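Local coordinates for DNA repair protein rhp9/CRB2 (Schizosaccharomyces pombe, PDB 2FHD) that probably recognises methylated histone H4 through its tandem tudor domains, linking chromatin to the DNA repair and checkpoint response, at residues L13-Y24 against I122-F132. Sequence-based numbering, arbitrary orientation. Where two conformers were deposited one is given.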
ATOM      1  N   LEU A  13       7.533   2.667 -19.667  1.00 22.63           N
ATOM      2  CA  LEU A  13       8.867   2.421 -19.225  1.00 23.39           C
ATOM      3  C   LEU A  13       9.172   3.615 -18.291  1.00 22.85           C
ATOM      4  O   LEU A  13       9.087   4.786 -18.692  1.00 23.54           O
ATOM      5  CB  LEU A  13       9.820   2.365 -20.435  1.00 22.92           C
ATOM      6  CG  LEU A  13       9.695   1.087 -21.301  1.00 25.05           C
ATOM      7  CD1 LEU A  13      10.292   1.262 -22.726  1.00 22.22           C
ATOM      8  CD2 LEU A  13      10.351  -0.181 -20.633  1.00 21.75           C
ATOM      9  N   ALA A  14       9.465   3.332 -17.033  1.00 22.59           N
ATOM     10  CA  ALA A  14       9.553   4.360 -16.067  1.00 22.40           C
ATOM     11  C   ALA A  14      10.968   4.246 -15.497  1.00 24.58           C
ATOM     12  O   ALA A  14      11.513   3.141 -15.361  1.00 24.22           O
ATOM     13  CB  ALA A  14       8.457   4.156 -15.004  1.00 20.13           C
ATOM     14  N   PHE A  15      11.571   5.388 -15.162  1.00 27.08           N
ATOM     15  CA  PHE A  15      12.916   5.396 -14.582  1.00 29.26           C
ATOM     16  C   PHE A  15      12.872   4.885 -13.159  1.00 31.78           C
ATOM     17  O   PHE A  15      12.156   5.460 -12.340  1.00 32.95           O
ATOM     18  CB  PHE A  15      13.438   6.816 -14.552  1.00 27.93           C
ATOM     19  CG  PHE A  15      14.793   6.974 -13.895  1.00 27.98           C
ATOM     20  CD1 PHE A  15      15.949   6.522 -14.521  1.00 27.96           C
ATOM     21  CD2 PHE A  15      14.914   7.613 -12.643  1.00 28.92           C
ATOM     22  CE1 PHE A  15      17.236   6.700 -13.917  1.00 28.02           C
ATOM     23  CE2 PHE A  15      16.208   7.778 -12.015  1.00 29.59           C
ATOM     24  CZ  PHE A  15      17.363   7.371 -12.676  1.00 23.88           C
ATOM     25  N   PHE A  16      13.641   3.846 -12.867  1.00 33.93           N
ATOM     26  CA  PHE A  16      13.735   3.325 -11.535  1.00 36.35           C
ATOM     27  C   PHE A  16      14.833   4.063 -10.781  1.00 38.73           C
ATOM     28  O   PHE A  16      16.019   3.995 -11.136  1.00 38.01           O
ATOM     29  CB  PHE A  16      13.948   1.808 -11.553  1.00 37.34           C
ATOM     30  CG  PHE A  16      14.086   1.210 -10.180  1.00 38.76           C
ATOM     31  CD1 PHE A  16      12.972   1.058  -9.356  1.00 41.19           C
ATOM     32  CD2 PHE A  16      15.345   0.824  -9.693  1.00 40.84           C
ATOM     33  CE1 PHE A  16      13.097   0.503  -8.043  1.00 43.17           C
ATOM     34  CE2 PHE A  16      15.481   0.263  -8.405  1.00 41.94           C
ATOM     35  CZ  PHE A  16      14.333   0.112  -7.575  1.00 39.33           C
ATOM     36  N   LYS A  17      14.385   4.769  -9.734  1.00 42.81           N
ATOM     37  CA  LYS A  17      15.134   5.813  -9.014  1.00 47.15           C
ATOM     38  C   LYS A  17      16.100   5.260  -7.963  1.00 50.10           C
ATOM     39  O   LYS A  17      17.039   5.979  -7.539  1.00 50.73           O
ATOM     40  CB  LYS A  17      14.165   6.832  -8.395  1.00 47.41           C
ATOM     41  CG  LYS A  17      13.770   7.994  -9.366  1.00 48.46           C
ATOM     42  CD  LYS A  17      12.479   8.713  -9.074  1.00 46.57           C
ATOM     43  CE  LYS A  17      12.194   8.749  -7.628  1.00 48.07           C
ATOM     44  NZ  LYS A  17      11.030   9.648  -7.430  1.00 50.92           N
ATOM     45  N   GLY A  18      15.856   3.988  -7.577  1.00 52.12           N
ATOM     46  CA  GLY A  18      16.762   3.153  -6.782  1.00 54.27           C
ATOM     47  C   GLY A  18      17.967   2.695  -7.590  1.00 55.84           C
ATOM     48  O   GLY A  18      18.192   3.189  -8.704  1.00 55.96           O
ATOM     49  N   TYR A  19      18.731   1.729  -7.062  1.00 57.92           N
ATOM     50  CA  TYR A  19      20.166   1.683  -7.430  1.00 59.70           C
ATOM     51  C   TYR A  19      20.895   0.521  -8.117  1.00 57.61           C
ATOM     52  O   TYR A  19      22.051   0.224  -7.746  1.00 59.65           O
ATOM     53  CB  TYR A  19      21.056   2.265  -6.304  1.00 63.00           C
ATOM     54  CG  TYR A  19      21.544   3.703  -6.553  1.00 68.12           C
ATOM     55  CD1 TYR A  19      22.745   4.182  -5.948  1.00 71.35           C
ATOM     56  CD2 TYR A  19      20.818   4.576  -7.403  1.00 69.94           C
ATOM     57  CE1 TYR A  19      23.193   5.497  -6.171  1.00 72.49           C
ATOM     58  CE2 TYR A  19      21.250   5.887  -7.629  1.00 72.05           C
ATOM     59  CZ  TYR A  19      22.430   6.343  -7.017  1.00 71.35           C
ATOM     60  OH  TYR A  19      22.827   7.636  -7.270  1.00 69.86           O
ATOM     61  N   PRO A  20      20.238  -0.166  -9.075  1.00 54.16           N
ATOM     62  CA  PRO A  20      20.789  -0.076 -10.473  1.00 48.79           C
ATOM     63  C   PRO A  20      19.817   0.902 -11.261  1.00 45.55           C
ATOM     64  O   PRO A  20      18.601   0.673 -11.230  1.00 45.15           O
ATOM     65  CB  PRO A  20      20.690  -1.546 -10.965  1.00 49.83           C
ATOM     66  CG  PRO A  20      19.300  -2.062 -10.295  1.00 52.09           C
ATOM     67  CD  PRO A  20      19.162  -1.190  -8.947  1.00 54.75           C
ATOM     68  N   SER A  21      20.328   1.958 -11.912  0.50 43.71           N
ATOM     69  CA  SER A  21      19.408   2.903 -12.594  0.50 42.41           C
ATOM     70  C   SER A  21      19.115   2.536 -14.044  0.50 38.38           C
ATOM     71  O   SER A  21      19.967   2.698 -14.911  0.50 38.28           O
ATOM     72  CB  SER A  21      19.791   4.404 -12.445  0.50 42.22           C
ATOM     73  OG  SER A  21      21.176   4.634 -12.227  0.50 44.37           O
ATOM     74  N   PHE A  22      17.904   2.024 -14.283  1.00 34.87           N
ATOM     75  CA  PHE A  22      17.450   1.686 -15.616  1.00 30.76           C
ATOM     76  C   PHE A  22      15.994   2.094 -15.715  1.00 28.78           C
ATOM     77  O   PHE A  22      15.372   2.327 -14.691  1.00 29.38           O
ATOM     78  CB  PHE A  22      17.622   0.172 -15.876  1.00 29.17           C
ATOM     79  CG  PHE A  22      19.044  -0.258 -16.078  1.00 29.10           C
ATOM     80  CD1 PHE A  22      19.645  -0.164 -17.338  1.00 26.38           C
ATOM     81  CD2 PHE A  22      19.793  -0.823 -15.015  1.00 29.51           C
ATOM     82  CE1 PHE A  22      20.962  -0.601 -17.526  1.00 24.51           C
ATOM     83  CE2 PHE A  22      21.143  -1.217 -15.211  1.00 24.89           C
ATOM     84  CZ  PHE A  22      21.710  -1.104 -16.439  1.00 21.92           C
ATOM     85  N   TYR A  23      15.458   2.223 -16.926  1.00 26.56           N
ATOM     86  CA  TYR A  23      14.004   2.222 -17.188  1.00 25.06           C
ATOM     87  C   TYR A  23      13.426   0.816 -17.222  1.00 25.34           C
ATOM     88  O   TYR A  23      13.952  -0.088 -17.929  1.00 25.53           O
ATOM     89  CB  TYR A  23      13.653   2.883 -18.526  1.00 24.18           C
ATOM     90  CG  TYR A  23      13.691   4.408 -18.457  1.00 25.39           C
ATOM     91  CD1 TYR A  23      14.917   5.081 -18.286  1.00 26.63           C
ATOM     92  CD2 TYR A  23      12.535   5.168 -18.534  1.00 22.28           C
ATOM     93  CE1 TYR A  23      15.005   6.449 -18.190  1.00 25.43           C
ATOM     94  CE2 TYR A  23      12.600   6.582 -18.426  1.00 24.25           C
ATOM     95  CZ  TYR A  23      13.849   7.195 -18.274  1.00 26.89           C
ATOM     96  OH  TYR A  23      13.988   8.551 -18.211  1.00 27.53           O
ATOM     97  N   TYR A  24      12.349   0.608 -16.490  1.00 23.90           N
ATOM     98  CA  TYR A  24      11.715  -0.702 -16.507  1.00 24.02           C
ATOM     99  C   TYR A  24      10.256  -0.595 -16.910  1.00 23.57           C
ATOM    100  O   TYR A  24       9.659   0.489 -16.762  1.00 24.01           O
ATOM    101  CB  TYR A  24      11.787  -1.367 -15.128  1.00 24.00           C
ATOM    102  CG  TYR A  24      13.156  -1.791 -14.685  1.00 24.91           C
ATOM    103  CD1 TYR A  24      13.700  -3.003 -15.045  1.00 28.63           C
ATOM    104  CD2 TYR A  24      13.910  -0.975 -13.862  1.00 31.38           C
ATOM    105  CE1 TYR A  24      15.013  -3.370 -14.615  1.00 27.27           C
ATOM    106  CE2 TYR A  24      15.147  -1.319 -13.417  1.00 29.09           C
ATOM    107  CZ  TYR A  24      15.715  -2.508 -13.791  1.00 28.46           C
ATOM    108  OH  TYR A  24      16.998  -2.815 -13.268  1.00 30.95           O
ATOM    109  N   ILE A 122      12.240  -6.742 -20.988  1.00 24.60           N
ATOM    110  CA  ILE A 122      12.936  -5.533 -21.399  1.00 25.54           C
ATOM    111  C   ILE A 122      13.325  -4.606 -20.278  1.00 26.44           C
ATOM    112  O   ILE A 122      12.567  -4.369 -19.326  1.00 26.65           O
ATOM    113  CB  ILE A 122      12.078  -4.760 -22.452  1.00 25.60           C
ATOM    114  CG1 ILE A 122      11.891  -5.643 -23.691  1.00 25.32           C
ATOM    115  CG2 ILE A 122      12.637  -3.347 -22.827  1.00 24.70           C
ATOM    116  CD1 ILE A 122      13.171  -6.004 -24.484  1.00 29.51           C
ATOM    117  N   TYR A 123      14.510  -4.019 -20.407  1.00 26.74           N
ATOM    118  CA  TYR A 123      14.863  -2.867 -19.577  1.00 25.07           C
ATOM    119  C   TYR A 123      15.793  -2.023 -20.391  1.00 24.83           C
ATOM    120  O   TYR A 123      16.335  -2.499 -21.394  1.00 25.06           O
ATOM    121  CB  TYR A 123      15.453  -3.262 -18.235  1.00 25.65           C
ATOM    122  CG  TYR A 123      16.812  -3.973 -18.282  1.00 25.96           C
ATOM    123  CD1 TYR A 123      17.985  -3.301 -17.963  1.00 21.36           C
ATOM    124  CD2 TYR A 123      16.907  -5.334 -18.646  1.00 23.72           C
ATOM    125  CE1 TYR A 123      19.245  -3.952 -17.988  1.00 21.65           C
ATOM    126  CE2 TYR A 123      18.153  -5.995 -18.680  1.00 24.90           C
ATOM    127  CZ  TYR A 123      19.312  -5.295 -18.331  1.00 25.81           C
ATOM    128  OH  TYR A 123      20.534  -5.967 -18.351  1.00 31.16           O
ATOM    129  N   VAL A 124      15.913  -0.742 -20.033  1.00 24.17           N
ATOM    130  CA  VAL A 124      16.527   0.222 -20.936  1.00 22.22           C
ATOM    131  C   VAL A 124      17.454   1.175 -20.218  1.00 23.05           C
ATOM    132  O   VAL A 124      17.107   1.723 -19.159  1.00 22.45           O
ATOM    133  CB  VAL A 124      15.478   1.006 -21.802  1.00 22.24           C
ATOM    134  CG1 VAL A 124      16.189   1.639 -23.021  1.00 20.95           C
ATOM    135  CG2 VAL A 124      14.409   0.080 -22.317  1.00 17.98           C
ATOM    136  N   ALA A 125      18.649   1.352 -20.778  1.00 23.15           N
ATOM    137  CA  ALA A 125      19.554   2.290 -20.235  1.00 24.54           C
ATOM    138  C   ALA A 125      19.023   3.697 -20.489  1.00 24.61           C
ATOM    139  O   ALA A 125      18.587   4.021 -21.601  1.00 25.37           O
ATOM    140  CB  ALA A 125      20.904   2.118 -20.837  1.00 24.86           C
ATOM    141  N   PRO A 126      19.090   4.548 -19.464  1.00 24.67           N
ATOM    142  CA  PRO A 126      18.771   5.951 -19.727  1.00 25.26           C
ATOM    143  C   PRO A 126      19.473   6.566 -20.980  1.00 26.11           C
ATOM    144  O   PRO A 126      18.836   7.383 -21.666  1.00 27.23           O
ATOM    145  CB  PRO A 126      19.223   6.661 -18.404  1.00 24.30           C
ATOM    146  CG  PRO A 126      19.094   5.587 -17.357  1.00 23.79           C
ATOM    147  CD  PRO A 126      19.510   4.312 -18.051  1.00 24.80           C
ATOM    148  N   VAL A 127      20.760   6.242 -21.275  1.00 26.48           N
ATOM    149  CA  VAL A 127      21.375   6.818 -22.511  1.00 25.82           C
ATOM    150  C   VAL A 127      20.695   6.335 -23.774  1.00 25.76           C
ATOM    151  O   VAL A 127      20.674   6.991 -24.789  1.00 26.15           O
ATOM    152  CB  VAL A 127      22.938   6.588 -22.698  1.00 26.18           C
ATOM    153  CG1 VAL A 127      23.755   7.483 -21.833  1.00 22.84           C
ATOM    154  CG2 VAL A 127      23.346   5.153 -22.602  1.00 24.38           C
ATOM    155  N   ASN A 128      20.109   5.156 -23.716  1.00 26.79           N
ATOM    156  CA  ASN A 128      19.389   4.654 -24.863  1.00 26.13           C
ATOM    157  C   ASN A 128      18.018   5.245 -24.980  1.00 27.34           C
ATOM    158  O   ASN A 128      17.570   5.512 -26.063  1.00 27.58           O
ATOM    159  CB  ASN A 128      19.382   3.163 -24.788  1.00 25.41           C
ATOM    160  CG  ASN A 128      20.747   2.615 -25.102  1.00 26.56           C
ATOM    161  OD1 ASN A 128      21.293   2.886 -26.190  1.00 27.03           O
ATOM    162  ND2 ASN A 128      21.345   1.934 -24.161  1.00 21.90           N
ATOM    163  N   ILE A 129      17.386   5.512 -23.845  1.00 28.94           N
ATOM    164  CA  ILE A 129      16.087   6.148 -23.798  1.00 30.96           C
ATOM    165  C   ILE A 129      16.091   7.596 -24.387  1.00 33.59           C
ATOM    166  O   ILE A 129      15.066   8.056 -24.895  1.00 32.70           O
ATOM    167  CB  ILE A 129      15.475   6.151 -22.309  1.00 30.61           C
ATOM    168  CG1 ILE A 129      14.862   4.794 -21.990  1.00 28.63           C
ATOM    169  CG2 ILE A 129      14.409   7.287 -22.177  1.00 27.20           C
ATOM    170  CD1 ILE A 129      13.487   4.542 -22.765  1.00 19.69           C
ATOM    171  N   ARG A 130      17.223   8.296 -24.328  1.00 35.87           N
ATOM    172  CA  ARG A 130      17.240   9.668 -24.836  1.00 39.67           C
ATOM    173  C   ARG A 130      17.017   9.722 -26.344  1.00 39.43           C
ATOM    174  O   ARG A 130      16.559  10.749 -26.920  1.00 39.01           O
ATOM    175  CB  ARG A 130      18.441  10.522 -24.315  1.00 39.65           C
ATOM    176  CG  ARG A 130      19.792  10.023 -24.616  1.00 44.63           C
ATOM    177  CD  ARG A 130      20.891  11.045 -24.166  1.00 44.91           C
ATOM    178  NE  ARG A 130      21.289  11.952 -25.278  1.00 48.47           N
ATOM    179  CZ  ARG A 130      21.138  13.250 -25.177  1.00 48.51           C
ATOM    180  NH1 ARG A 130      20.634  13.681 -24.032  1.00 47.15           N
ATOM    181  NH2 ARG A 130      21.452  14.094 -26.176  1.00 48.21           N
ATOM    182  N   ARG A 131      17.191   8.579 -26.983  1.00 39.51           N
ATOM    183  CA  ARG A 131      16.930   8.539 -28.405  1.00 39.76           C
ATOM    184  C   ARG A 131      15.590   7.915 -28.846  1.00 38.58           C
ATOM    185  O   ARG A 131      15.277   7.848 -29.988  1.00 39.75           O
ATOM    186  CB  ARG A 131      18.177   8.042 -29.120  1.00 41.63           C
ATOM    187  CG  ARG A 131      19.471   8.982 -28.676  1.00 43.42           C
ATOM    188  CD  ARG A 131      19.353  10.520 -29.093  1.00 47.27           C
ATOM    189  NE  ARG A 131      19.734  10.761 -30.491  1.00 52.72           N
ATOM    190  CZ  ARG A 131      18.895  11.071 -31.500  1.00 58.66           C
ATOM    191  NH1 ARG A 131      17.562  11.218 -31.327  1.00 58.92           N
ATOM    192  NH2 ARG A 131      19.395  11.251 -32.720  1.00 58.85           N
ATOM    193  N   PHE A 132      14.746   7.562 -27.910  1.00 36.63           N
ATOM    194  CA  PHE A 132      13.410   7.166 -28.234  1.00 35.35           C
ATOM    195  C   PHE A 132      12.597   8.383 -28.689  1.00 36.78           C
ATOM    196  O   PHE A 132      12.285   9.249 -27.910  1.00 38.52           O
ATOM    197  CB  PHE A 132      12.774   6.551 -26.996  1.00 33.12           C
ATOM    198  CG  PHE A 132      13.168   5.113 -26.735  1.00 29.46           C
ATOM    199  CD1 PHE A 132      14.443   4.659 -26.982  1.00 28.56           C
ATOM    200  CD2 PHE A 132      12.258   4.226 -26.192  1.00 30.59           C
ATOM    201  CE1 PHE A 132      14.800   3.360 -26.714  1.00 31.13           C
ATOM    202  CE2 PHE A 132      12.634   2.902 -25.904  1.00 29.18           C
ATOM    203  CZ  PHE A 132      13.897   2.500 -26.147  1.00 30.63           C
TER
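Y23 and V124 form a single antiparallel, hydrogen-bonded bridge that joins the two tudor barrels of the tandem: 13-24 belongs to the first SH3-like sheet, while strand 122-123 is the last strand of the second and runs into the short helix 126-129. Two backbone bonds define the pair, Y23 N to V124 O (2.8 Å) and V124 N to Y23 O (2.9 Å), and both donors lie in the plane of the accepting carbonyl. Beside them, Y123 CA makes a CA-H...O contact with Y23 O.

The aromatic contacts gather on F22, Y24 and Y123. The Y123 edge is set against the F22 face in a T-shaped pair, centroids 5.0 Å apart and planes at 87°. With CG between its backbone N and carbonyl carbon (chi1 66°), the Y123 side chain runs alongside both F22 and Y24. The Y24 ring is nearly parallel to that of Y123 but slid so far that overlap is slight; its CE1 instead meets Y123 CB. Y123 OH is hydrogen-bonded to G76 O of its own barrel.

Apolar packing centres on Y23, whose ring is held between F15 CA over one face and I129 CG1 over the other. I129 CG1 makes a CH-pi contact 3.9 Å from the Y23 ring centroid, 22° off the normal, while its CG2 approaches Y23 CZ. Were this ring cut back to an alanine, a gap would probably open between F15 and I129, depriving the helix of its aromatic seat. P126 extends this packing, its CG meeting the edge of the F15 ring at CE1. Farther along, L13 CD1 reaches V124 CG2 and F132 CE2, 4.3 Å from each.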